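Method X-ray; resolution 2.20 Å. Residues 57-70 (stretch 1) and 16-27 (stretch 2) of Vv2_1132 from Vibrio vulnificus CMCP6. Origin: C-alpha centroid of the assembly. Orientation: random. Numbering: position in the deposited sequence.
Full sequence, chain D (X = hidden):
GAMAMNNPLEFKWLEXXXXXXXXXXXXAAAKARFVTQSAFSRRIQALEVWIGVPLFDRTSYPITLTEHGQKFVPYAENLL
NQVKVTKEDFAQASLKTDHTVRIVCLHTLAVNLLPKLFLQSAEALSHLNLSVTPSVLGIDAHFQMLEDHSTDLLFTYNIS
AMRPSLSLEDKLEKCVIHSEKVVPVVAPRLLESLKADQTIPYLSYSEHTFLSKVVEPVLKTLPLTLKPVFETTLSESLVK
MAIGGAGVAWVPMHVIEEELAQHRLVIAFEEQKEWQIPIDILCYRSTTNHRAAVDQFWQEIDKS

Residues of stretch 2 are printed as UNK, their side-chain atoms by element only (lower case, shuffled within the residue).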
# COMPACT_ATOMS: atom_id res chain seq x y z
N ASP D 57 0.50 20.34 -16.12
CA ASP D 57 0.85 21.41 -17.03
C ASP D 57 -0.46 21.86 -17.66
O ASP D 57 -1.01 21.18 -18.54
CB ASP D 57 1.84 20.92 -18.08
CG ASP D 57 2.44 22.05 -18.87
OD1 ASP D 57 3.65 21.94 -19.18
OD2 ASP D 57 1.71 23.04 -19.15
N ARG D 58 -0.99 23.00 -17.22
CA ARG D 58 -2.31 23.39 -17.71
C ARG D 58 -2.26 24.15 -19.04
O ARG D 58 -3.30 24.31 -19.69
CB ARG D 58 -3.04 24.20 -16.63
CG ARG D 58 -3.59 23.27 -15.52
CD ARG D 58 -4.25 24.02 -14.36
NE ARG D 58 -3.35 24.97 -13.72
CZ ARG D 58 -3.70 26.18 -13.29
NH1 ARG D 58 -4.95 26.61 -13.44
NH2 ARG D 58 -2.80 26.97 -12.71
N THR D 59 -1.08 24.58 -19.49
CA THR D 59 -0.97 25.30 -20.75
C THR D 59 -0.80 24.38 -21.95
O THR D 59 -0.59 24.88 -23.06
CB THR D 59 0.17 26.31 -20.68
OG1 THR D 59 1.41 25.60 -20.69
CG2 THR D 59 0.08 27.11 -19.40
N SER D 60 -0.89 23.08 -21.76
CA SER D 60 -0.84 22.12 -22.86
C SER D 60 -2.24 21.61 -23.19
O SER D 60 -3.07 21.38 -22.31
CB SER D 60 0.10 20.94 -22.52
OG SER D 60 -0.59 19.91 -21.82
N TYR D 61 -2.49 21.40 -24.48
CA TYR D 61 -3.80 21.00 -24.98
C TYR D 61 -3.62 19.74 -25.82
O TYR D 61 -2.98 19.81 -26.89
CB TYR D 61 -4.42 22.13 -25.81
CG TYR D 61 -5.88 21.96 -26.22
CD1 TYR D 61 -6.25 21.07 -27.23
CD2 TYR D 61 -6.88 22.72 -25.62
CE1 TYR D 61 -7.58 20.93 -27.61
CE2 TYR D 61 -8.22 22.59 -26.00
CZ TYR D 61 -8.56 21.69 -27.00
OH TYR D 61 -9.87 21.56 -27.38
N PRO D 62 -4.10 18.57 -25.37
CA PRO D 62 -4.73 18.28 -24.07
C PRO D 62 -3.80 18.51 -22.86
O PRO D 62 -2.59 18.69 -23.01
CB PRO D 62 -5.11 16.79 -24.16
CG PRO D 62 -4.24 16.22 -25.24
CD PRO D 62 -4.06 17.37 -26.23
N ILE D 63 -4.38 18.50 -21.67
CA ILE D 63 -3.62 18.79 -20.47
C ILE D 63 -2.78 17.57 -20.14
O ILE D 63 -3.26 16.43 -20.20
CB ILE D 63 -4.56 19.17 -19.32
CG1 ILE D 63 -5.31 20.44 -19.71
CG2 ILE D 63 -3.80 19.33 -17.98
CD1 ILE D 63 -5.72 21.30 -18.58
N THR D 64 -1.50 17.79 -19.84
CA THR D 64 -0.58 16.71 -19.54
C THR D 64 -0.13 16.84 -18.09
O THR D 64 -0.37 17.86 -17.43
CB THR D 64 0.63 16.74 -20.49
OG1 THR D 64 1.16 18.07 -20.53
CG2 THR D 64 0.20 16.34 -21.91
N LEU D 65 0.51 15.79 -17.60
CA LEU D 65 1.10 15.83 -16.27
C LEU D 65 2.48 16.48 -16.33
O LEU D 65 3.17 16.40 -17.35
CB LEU D 65 1.20 14.42 -15.69
CG LEU D 65 -0.06 13.57 -15.60
CD1 LEU D 65 0.37 12.16 -15.34
CD2 LEU D 65 -0.98 14.07 -14.48
N THR D 66 2.86 17.15 -15.24
CA THR D 66 4.24 17.60 -15.08
C THR D 66 5.12 16.41 -14.70
O THR D 66 4.64 15.30 -14.50
CB THR D 66 4.33 18.70 -14.01
OG1 THR D 66 3.92 18.15 -12.74
CG2 THR D 66 3.44 19.90 -14.39
N GLU D 67 6.43 16.63 -14.59
CA GLU D 67 7.29 15.57 -14.06
C GLU D 67 6.78 15.10 -12.70
O GLU D 67 6.68 13.90 -12.46
CB GLU D 67 8.74 16.07 -13.95
CG GLU D 67 8.83 17.37 -13.10
CD GLU D 67 10.24 17.82 -12.76
OE1 GLU D 67 10.46 19.05 -12.69
OE2 GLU D 67 11.13 16.95 -12.55
N HIS D 68 6.38 16.04 -11.84
CA HIS D 68 5.84 15.71 -10.52
C HIS D 68 4.54 14.91 -10.64
O HIS D 68 4.38 13.88 -9.97
CB HIS D 68 5.62 16.99 -9.71
CG HIS D 68 6.86 17.81 -9.54
ND1 HIS D 68 8.00 17.33 -8.93
CD2 HIS D 68 7.14 19.09 -9.90
CE1 HIS D 68 8.93 18.26 -8.92
NE2 HIS D 68 8.43 19.34 -9.50
N GLY D 69 3.62 15.34 -11.51
CA GLY D 69 2.38 14.60 -11.68
C GLY D 69 2.63 13.17 -12.10
O GLY D 69 1.94 12.24 -11.67
N GLN D 70 3.67 12.96 -12.90
CA GLN D 70 3.99 11.61 -13.32
C GLN D 70 4.48 10.77 -12.16
O GLN D 70 4.05 9.63 -12.00
CB GLN D 70 5.00 11.64 -14.46
CG GLN D 70 4.26 11.78 -15.78
CD GLN D 70 5.15 11.82 -16.97
OE1 GLN D 70 6.32 12.20 -16.88
NE2 GLN D 70 4.61 11.43 -18.12
N UNK D 16 -10.22 12.81 -8.23
CA UNK D 16 -10.16 14.04 -9.02
C UNK D 16 -8.92 14.04 -9.90
O UNK D 16 -9.00 14.23 -11.11
c UNK D 16 -10.12 15.27 -8.11
c UNK D 16 -11.45 15.54 -7.45
o UNK D 16 -12.44 14.94 -7.89
o UNK D 16 -11.52 16.34 -6.49
N UNK D 17 -7.77 13.76 -9.28
CA UNK D 17 -6.52 13.73 -10.02
C UNK D 17 -6.56 12.69 -11.14
O UNK D 17 -6.31 13.02 -12.30
c UNK D 17 -4.10 13.11 -9.77
c UNK D 17 -2.62 11.43 -10.69
c UNK D 17 -2.05 13.75 -10.89
c UNK D 17 -5.36 13.47 -9.06
c UNK D 17 -1.75 12.43 -11.12
c UNK D 17 -3.23 14.09 -10.22
c UNK D 17 -3.77 11.77 -10.00
N UNK D 18 -6.85 11.43 -10.80
CA UNK D 18 -6.93 10.38 -11.82
C UNK D 18 -7.87 10.78 -12.96
O UNK D 18 -7.53 10.68 -14.15
c UNK D 18 -6.47 8.42 -10.16
c UNK D 18 -5.02 8.60 -10.51
c UNK D 18 -6.74 6.94 -10.02
c UNK D 18 -7.40 9.08 -11.19
N UNK D 19 -9.06 11.29 -12.60
CA UNK D 19 -10.06 11.60 -13.61
C UNK D 19 -9.58 12.68 -14.57
O UNK D 19 -9.86 12.60 -15.77
c UNK D 19 -11.39 12.01 -12.97
o UNK D 19 -12.16 12.73 -13.90
N UNK D 20 -8.86 13.69 -14.08
CA UNK D 20 -8.38 14.70 -15.03
C UNK D 20 -7.16 14.21 -15.80
O UNK D 20 -6.92 14.67 -16.91
c UNK D 20 -6.83 18.18 -14.04
c UNK D 20 -8.08 16.03 -14.31
c UNK D 20 -7.62 17.52 -16.28
c UNK D 20 -7.09 17.01 -14.96
N UNK D 21 -6.41 13.25 -15.26
CA UNK D 21 -5.30 12.69 -16.02
C UNK D 21 -5.79 11.90 -17.23
O UNK D 21 -5.17 11.96 -18.30
c UNK D 21 -4.43 11.81 -15.13
c UNK D 21 -3.26 11.14 -15.85
s UNK D 21 -2.49 9.80 -14.86
c UNK D 21 -1.30 9.11 -16.04
N UNK D 22 -6.89 11.16 -17.09
CA UNK D 22 -7.41 10.37 -18.20
C UNK D 22 -8.10 11.25 -19.24
O UNK D 22 -7.58 11.43 -20.35
o UNK D 22 -10.96 8.41 -15.32
o UNK D 22 -10.59 7.66 -17.34
c UNK D 22 -9.36 9.61 -16.64
c UNK D 22 -8.34 9.26 -17.71
c UNK D 22 -10.38 8.48 -16.42
N UNK D 23 -9.29 11.77 -18.93
CA UNK D 23 -9.90 12.77 -19.80
C UNK D 23 -8.93 13.93 -19.96
O UNK D 23 -8.16 14.24 -19.07
c UNK D 23 -11.21 13.26 -19.21
c UNK D 23 -12.95 12.56 -17.56
c UNK D 23 -12.48 11.25 -19.61
c UNK D 23 -11.89 12.10 -18.52
N UNK D 24 -8.95 14.55 -21.11
CA UNK D 24 -7.91 15.55 -21.23
C UNK D 24 -8.22 16.93 -20.67
O UNK D 24 -7.41 17.84 -20.86
N UNK D 25 -9.36 17.12 -20.00
CA UNK D 25 -9.82 18.48 -19.80
C UNK D 25 -10.69 18.59 -18.55
O UNK D 25 -11.25 17.60 -18.06
c UNK D 25 -12.00 18.51 -21.09
n UNK D 25 -12.21 17.34 -21.69
c UNK D 25 -10.57 19.00 -21.04
o UNK D 25 -12.91 19.16 -20.59
N UNK D 26 -10.80 19.83 -18.06
CA UNK D 26 -11.48 20.07 -16.79
C UNK D 26 -12.96 19.78 -16.89
O UNK D 26 -13.54 19.16 -15.99
c UNK D 26 -9.82 21.59 -14.30
c UNK D 26 -8.79 21.99 -16.42
c UNK D 26 -11.25 21.52 -16.34
c UNK D 26 -9.93 21.72 -15.67
c UNK D 26 -7.46 22.01 -14.43
c UNK D 26 -7.56 22.14 -15.80
c UNK D 26 -8.59 21.74 -13.68
N UNK D 27 -13.59 20.22 -17.98
CA UNK D 27 -15.03 20.09 -18.10
C UNK D 27 -15.45 18.62 -18.06
O UNK D 27 -16.36 18.25 -17.30
o UNK D 27 -16.90 20.77 -19.45
c UNK D 27 -15.50 20.76 -19.40

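Position 16 lies in a helix that begins earlier in the chain. Its side chain has two carbons, the second carrying two oxygens. It is out of reach of stretch 1, and both oxygens are hydrogen-bonded elsewhere in the structure. It is Asp-16.

Position 17 has one carbon and then a ring of six carbons, with no oxygen on the ring. Its CB points sideways, but the ring comes nearer to stretch 1 and reaches Leu-65 and Gly-69. That makes it Phe-17. Phe-17 CE1 is 3.8 Å from Leu-65 CD2. Phe-17 CZ is 3.7 Å from Gly-69 O, which lies at the ring edge, near its plane.

Position 18 has four carbons, forked at the second. The CA-to-CB bond points away from stretch 1, and no contact is made. It is Leu-18; the fork at the second carbon excludes isoleucine.

Position 19 has one carbon and one oxygen. It is out of reach of stretch 1. It is Ser-19.

Position 20 again has four carbons forked at the second. The side chain is buried and its end comes nearer to stretch 1, but it makes no close contact there. It is Leu-20. Leu-20 N donates to Asp-16 O at 3.0 Å, a regular helical bond.

Position 21 is an unbranched chain of two carbons, a sulfur and one carbon. The end of the chain reaches Leu-65. The sulfur within the chain identifies Met-21. All three chi angles are t, so the chain is extended, and Met-21 CE lies 3.5 Å from Leu-65 CD1.

Position 22 has three carbons, the third carrying two oxygens. It is out of reach of stretch 1. It is Glu-22.

Position 23 has four carbons forked at the second. It makes no contact with stretch 1. It is Leu-23, the first residue after the helix to leave helical phi/psi.

Position 24 has no side-chain atoms. Its backbone O meets Ile-63. It is Gly-24. Gly-24 O accepts a hydrogen bond from Ile-63 N at 3.2 Å. An ideal CB here would be tight, 3.0 Å from Pro-62 CB.

Position 25 has two carbons, the second carrying one oxygen and one nitrogen. The side chain makes no contact with stretch 1, and its end leads away. It is Asn-25. The residue is at the N-cap of the next helix, and its side chain caps a backbone N just past the stretch.

Position 26 has one carbon and a ring of six carbons. The ring reaches Ile-63 and Arg-58. It is Phe-26. Phe-26 CE1 is 3.4 Å from Ile-63 CD1, and Phe-26 CZ is 3.8 Å from Arg-58 CD.

Position 27 has one carbon and one oxygen. It is out of reach of stretch 1. It is Ser-27.

The contact is mainly apolar and buries 423 Å², both sides summed. Ile-63 and Leu-65 point toward stretch 2, while Thr-64 between them points away. Ile-63 meets Phe-26, and Leu-65 meets Phe-17 and Met-21. One backbone hydrogen bond across the stretches, from Ile-63 N to Gly-24 O, ties the two loops together. Its angle of 165° is nearly straight.

Stretch 2 16-27: DFLSLMELGNFS
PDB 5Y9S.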